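PDB 2YX6: hypothetical protein PH0822 from Pyrococcus horikoshii, which is of unknown function but binds ADP and belongs to the dinitrogenase iron-molybdenum cofactor biosynthesis family, whose members share a small alpha/beta fold. Local coordinates for residues A[15-20]-A[93-98]; A[66-71]-A[86-91]. All coordinates share one frame; numbering follows the deposited sequence.

Contact 1. Residues A[15-20]-A[93-98]; sequences SNVSKH and GRISDV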
loop_
_atom_site.group_PDB
_atom_site.type_symbol
_atom_site.label_atom_id
_atom_site.label_comp_id
_atom_site.label_asym_id
_atom_site.label_seq_id
_atom_site.Cartn_x
_atom_site.Cartn_y
_atom_site.Cartn_z
ATOM N N SER A 15 16.366 14.054 3.839
ATOM C CA SER A 15 15.316 14.870 4.444
ATOM C C SER A 15 14.466 14.007 5.354
ATOM O O SER A 15 14.589 12.811 5.353
ATOM C CB SER A 15 14.420 15.531 3.379
ATOM O OG SER A 15 13.378 16.281 4.028
ATOM N N ASN A 16 13.608 14.604 6.151
ATOM C CA ASN A 16 12.678 13.802 6.954
ATOM C C ASN A 16 11.346 13.703 6.205
ATOM O O ASN A 16 11.037 14.546 5.377
ATOM C CB ASN A 16 12.423 14.465 8.313
ATOM C CG ASN A 16 13.685 14.542 9.215
ATOM O OD1 ASN A 16 14.363 13.540 9.482
ATOM N ND2 ASN A 16 13.962 15.749 9.718
ATOM N N VAL A 17 10.549 12.696 6.527
ATOM C CA VAL A 17 9.187 12.620 6.056
ATOM C C VAL A 17 8.492 13.868 6.550
ATOM O O VAL A 17 8.560 14.171 7.712
ATOM C CB VAL A 17 8.474 11.296 6.569
ATOM C CG1 VAL A 17 6.967 11.229 6.147
ATOM C CG2 VAL A 17 9.276 10.028 6.110
ATOM N N SER A 18 7.861 14.615 5.650
ATOM C CA SER A 18 7.073 15.778 6.042
ATOM C C SER A 18 5.907 15.305 6.876
ATOM O O SER A 18 5.232 14.331 6.542
ATOM C CB SER A 18 6.572 16.531 4.814
ATOM O OG SER A 18 5.523 15.774 4.227
ATOM N N LYS A 19 5.666 15.985 7.977
ATOM C CA LYS A 19 4.577 15.569 8.840
ATOM C C LYS A 19 3.177 15.799 8.224
ATOM O O LYS A 19 2.233 15.116 8.606
ATOM C CB LYS A 19 4.729 16.153 10.273
ATOM C CG LYS A 19 5.985 15.530 11.047
ATOM C CD LYS A 19 5.927 15.736 12.590
ATOM C CE LYS A 19 6.865 14.773 13.275
ATOM N NZ LYS A 19 7.070 13.606 12.340
ATOM N N HIS A 20 3.043 16.716 7.260
ATOM C CA HIS A 20 1.734 16.919 6.601
ATOM C C HIS A 20 1.787 16.693 5.097
ATOM O O HIS A 20 2.270 17.540 4.367
ATOM C CB HIS A 20 1.151 18.326 6.870
ATOM C CG HIS A 20 0.793 18.573 8.309
ATOM N ND1 HIS A 20 -0.268 17.948 8.931
ATOM C CD2 HIS A 20 1.334 19.408 9.236
ATOM C CE1 HIS A 20 -0.355 18.371 10.183
ATOM N NE2 HIS A 20 0.614 19.246 10.397
ATOM N N GLY A 93 10.786 10.191 10.258
ATOM C CA GLY A 93 12.227 10.095 10.362
ATOM C C GLY A 93 12.930 10.375 9.048
ATOM O O GLY A 93 12.284 10.818 8.062
ATOM N N ARG A 94 14.228 10.030 9.005
ATOM C CA ARG A 94 15.044 10.339 7.816
ATOM C C ARG A 94 14.608 9.393 6.748
ATOM O O ARG A 94 14.461 8.196 6.985
ATOM C CB ARG A 94 16.527 10.078 8.039
ATOM C CG ARG A 94 17.450 10.856 7.153
ATOM C CD ARG A 94 18.819 10.500 7.578
ATOM N NE ARG A 94 19.947 11.186 6.943
ATOM C CZ ARG A 94 20.409 12.410 7.211
ATOM N NH1 ARG A 94 19.807 13.249 8.073
ATOM N NH2 ARG A 94 21.507 12.817 6.576
ATOM N N ILE A 95 14.508 9.901 5.548
ATOM C CA ILE A 95 13.929 9.096 4.493
ATOM C C ILE A 95 14.835 7.930 4.159
ATOM O O ILE A 95 14.358 6.810 3.941
ATOM C CB ILE A 95 13.545 9.962 3.289
ATOM C CG1 ILE A 95 12.301 10.814 3.676
ATOM C CG2 ILE A 95 13.362 9.037 2.068
ATOM C CD1 ILE A 95 11.873 12.021 2.655
ATOM N N SER A 96 16.142 8.134 4.225
ATOM C CA SER A 96 17.104 7.016 4.011
ATOM C C SER A 96 16.841 5.846 4.972
ATOM O O SER A 96 16.913 4.694 4.566
ATOM C CB SER A 96 18.560 7.491 4.160
ATOM O OG SER A 96 18.831 7.904 5.514
ATOM N N ASP A 97 16.551 6.157 6.241
ATOM C CA ASP A 97 16.275 5.141 7.267
ATOM C C ASP A 97 14.959 4.440 7.034
ATOM O O ASP A 97 14.828 3.244 7.239
ATOM C CB ASP A 97 16.253 5.744 8.655
ATOM C CG ASP A 97 17.634 6.155 9.168
ATOM O OD1 ASP A 97 18.638 5.873 8.497
ATOM O OD2 ASP A 97 17.701 6.817 10.237
ATOM N N VAL A 98 13.966 5.203 6.614
ATOM C CA VAL A 98 12.650 4.684 6.280
ATOM C C VAL A 98 12.708 3.646 5.145
ATOM O O VAL A 98 12.085 2.611 5.245
ATOM C CB VAL A 98 11.721 5.830 5.919
ATOM C CG1 VAL A 98 10.460 5.302 5.222
ATOM C CG2 VAL A 98 11.401 6.665 7.165
HETATM O O HOH W 1 9.400 12.888 9.870
#

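Contact 2. Residues A[66-71]-A[86-91]; sequences IVLTYG and SVVTGV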
loop_
_atom_site.group_PDB
_atom_site.type_symbol
_atom_site.label_atom_id
_atom_site.label_comp_id
_atom_site.label_asym_id
_atom_site.label_seq_id
_atom_site.Cartn_x
_atom_site.Cartn_y
_atom_site.Cartn_z
ATOM N N ILE A 66 3.209 3.002 -4.283
ATOM C CA ILE A 66 3.091 3.067 -2.824
ATOM C C ILE A 66 3.514 4.446 -2.325
ATOM O O ILE A 66 4.438 5.030 -2.812
ATOM C CB ILE A 66 3.960 1.980 -2.122
ATOM C CG1 ILE A 66 3.495 0.602 -2.572
ATOM C CG2 ILE A 66 3.885 2.141 -0.571
ATOM C CD1 ILE A 66 4.041 -0.541 -1.738
ATOM N N VAL A 67 2.800 4.961 -1.343
ATOM C CA VAL A 67 3.137 6.240 -0.711
ATOM C C VAL A 67 3.365 5.991 0.778
ATOM O O VAL A 67 2.494 5.388 1.448
ATOM C CB VAL A 67 1.974 7.233 -0.903
ATOM C CG1 VAL A 67 2.215 8.508 -0.107
ATOM C CG2 VAL A 67 1.740 7.496 -2.388
ATOM N N LEU A 68 4.502 6.453 1.290
ATOM C CA LEU A 68 4.762 6.400 2.707
ATOM C C LEU A 68 4.592 7.766 3.293
ATOM O O LEU A 68 5.324 8.654 2.923
ATOM C CB LEU A 68 6.207 5.947 3.006
ATOM C CG LEU A 68 6.562 4.593 2.315
ATOM C CD1 LEU A 68 8.005 4.252 2.608
ATOM C CD2 LEU A 68 5.595 3.434 2.797
ATOM N N THR A 69 3.673 7.918 4.250
ATOM C CA THR A 69 3.491 9.230 4.862
ATOM C C THR A 69 3.394 9.142 6.376
ATOM O O THR A 69 3.231 8.059 6.933
ATOM C CB THR A 69 2.162 9.880 4.416
ATOM O OG1 THR A 69 1.115 9.097 4.959
ATOM C CG2 THR A 69 2.000 9.963 2.920
ATOM N N TYR A 70 3.514 10.309 7.021
ATOM C CA TYR A 70 3.215 10.462 8.432
ATOM C C TYR A 70 1.696 10.667 8.526
ATOM O O TYR A 70 0.928 9.714 8.635
ATOM C CB TYR A 70 4.002 11.642 9.027
ATOM C CG TYR A 70 3.781 11.741 10.541
ATOM C CD1 TYR A 70 3.078 12.798 11.098
ATOM C CD2 TYR A 70 4.241 10.738 11.392
ATOM C CE1 TYR A 70 2.818 12.854 12.496
ATOM C CE2 TYR A 70 4.027 10.792 12.776
ATOM C CZ TYR A 70 3.318 11.886 13.336
ATOM O OH TYR A 70 3.094 11.944 14.739
ATOM N N GLY A 71 1.276 11.913 8.374
ATOM C CA GLY A 71 -0.136 12.266 8.380
ATOM C C GLY A 71 -0.665 12.561 6.973
ATOM O O GLY A 71 0.025 13.104 6.114
ATOM N N SER A 86 -1.436 2.555 -2.818
ATOM C CA SER A 86 -1.532 2.155 -1.416
ATOM C C SER A 86 -0.834 3.187 -0.625
ATOM O O SER A 86 0.171 3.695 -1.063
ATOM C CB SER A 86 -0.780 0.821 -1.194
ATOM O OG SER A 86 -1.455 -0.124 -1.986
ATOM N N VAL A 87 -1.309 3.462 0.568
ATOM C CA VAL A 87 -0.709 4.516 1.371
ATOM C C VAL A 87 -0.325 3.873 2.714
ATOM O O VAL A 87 -1.135 3.119 3.279
ATOM C CB VAL A 87 -1.748 5.713 1.600
ATOM C CG1 VAL A 87 -1.191 6.859 2.594
ATOM C CG2 VAL A 87 -2.226 6.331 0.295
ATOM N N VAL A 88 0.856 4.191 3.241
ATOM C CA VAL A 88 1.243 3.815 4.605
ATOM C C VAL A 88 1.336 5.099 5.449
ATOM O O VAL A 88 2.005 6.066 5.027
ATOM C CB VAL A 88 2.636 3.075 4.650
ATOM C CG1 VAL A 88 2.973 2.653 6.123
ATOM C CG2 VAL A 88 2.615 1.864 3.740
ATOM N N THR A 89 0.610 5.118 6.582
ATOM C CA THR A 89 0.559 6.278 7.487
ATOM C C THR A 89 1.351 5.992 8.731
ATOM O O THR A 89 1.671 4.848 8.993
ATOM C CB THR A 89 -0.896 6.612 7.908
ATOM O OG1 THR A 89 -1.450 5.514 8.657
ATOM C CG2 THR A 89 -1.750 6.881 6.672
ATOM N N GLY A 90 1.710 7.047 9.474
ATOM C CA GLY A 90 2.539 6.902 10.699
ATOM C C GLY A 90 4.056 6.767 10.531
ATOM O O GLY A 90 4.768 6.537 11.481
ATOM N N VAL A 91 4.552 6.960 9.318
ATOM C CA VAL A 91 5.986 6.848 9.026
ATOM C C VAL A 91 6.658 8.186 9.309
ATOM O O VAL A 91 6.204 9.218 8.877
ATOM C CB VAL A 91 6.216 6.402 7.541
ATOM C CG1 VAL A 91 7.665 6.152 7.286
ATOM C CG2 VAL A 91 5.399 5.139 7.234
#

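Contact 1. Residues A[15-20]-A[93-98]
Ser-15 O takes several groups of the facing segment at once. Ile-95 N donates to it at 2.9 Å, nearly along the C=O axis. Arg-94 CA adds a CA-H...O contact to the same oxygen, and Ile-95 CG1 packs 3.5 Å from it. Two residues on, the direction reverses: Val-17 N donates to Gly-93 O at 3.0 Å, with an N-H...O angle of 158°. Asn-16 CA also meets Gly-93 O, at 3.2 Å. The two bonds make a single backbone bridge between Asn-16 and Arg-94. A water adds a third link, donating to Val-17 O and accepting from Gly-93 N, with a weak bond from Lys-19 NZ.

Gly-93 has backbone angles at which a CB would jam against the preceding carbonyl. Asn-16 CG stands beside its own backbone N, chi1 -65°, and OD1 reaches 3.5 Å from Gly-93 C, over the Gly-93 to Arg-94 peptide. The rest of the side-chain packing between the segments is largely apolar. Val-17 and Ile-95 cross at about a right angle, with Val-17 CG2 4.0 Å from Ile-95 CG1. The same methyl meets Val-98 CG2 at 4.1 Å, one turn further along the helix. Val-17 and Ile-95 both also rest on Ile-5 of strand 2-7. Ser-15 OG bonds to Asn-16 O, and Asp-9 N is its stronger partner. Arg-94 holds the N-cap position, where its O accepts from Val-98 N. This is a beta-type bridge between an extended loop and the start of helix 95-103, joining that helix to the loop after strand 2-7 in an alpha/beta fold.

Contact 2. Residues A[66-71]-A[86-91]
The Tyr-70 ring meets Val-91 O at its edge, in the ring plane, with CD2 3.5 Å from that oxygen. Gly-90 C lies oblique to the ring. Tyr-70 CB is also close to Val-91 O, at 3.3 Å. With CG anti to the backbone N (chi1 -175°), the ring starts beside the carbonyl carbon. Lys-19 makes a cation-pi contact with the ring, and Tyr-70 OH bonds to Asp-110 OD2.

Tyr-70 O accepts from Gly-90 N at 2.9 Å, in the carbonyl plane and on a lone pair. Thr-69 O accepts from Val-91 N. Val-88 O is gripped twice by Thr-69: by N at 2.6 Å, and by OG1 at 3.2 Å from above the carbonyl plane. OG1 sits between the backbone N and the carbonyl carbon, chi1 67°. A valine in place of Thr-69 would probably leave Val-88 O with the backbone N-H alone from this residue.

Strands 66-68 and 86-88 run parallel, joined through helix 74-82 as a beta-alpha-beta unit. Val-67 N donates to Ser-86 O, and Val-67 O accepts from Val-88 N at 2.7 Å. Val-67 and Val-87 share one face of the sheet, against Phe-80 of helix 74-82. Val-87 belongs to the ADP site, as does nearby Asn-81.

On the other face Leu-68 and Val-88 lie side by side, pointing the same way. Leu-68 CD2 presses on Val-88 CG2 at 3.5 Å, a tight carbon contact. Leu-68 CB also meets Val-91 CG2 at 4.4 Å. Val-98 and Phe-102 of helix 95-103 pack on Leu-68, while Ser-86 of the second subunit touches Val-88.

From the N terminus, strand 2-7 leads into the loop holding residues 15-20. The chain then forms strands 26-33 and 36-44 and helix 54-61 before reaching 66-71. Helix 74-82 follows, and 86-91 closes the short loop of contact 2. The chain goes on to 93-98, where contact 1 closes a loop of 72 intervening residues. Contact 2 is nested inside it. Contact 2 sets two neighbouring strands at one end of the sheet, and contact 1 ties the start of the last helix back to the early loop. The two touch: Val-17 CG1 packs on Val-91 O at 3.5 Å, and Val-98 CG1 meets Val-91 CG1 at 3.6 Å.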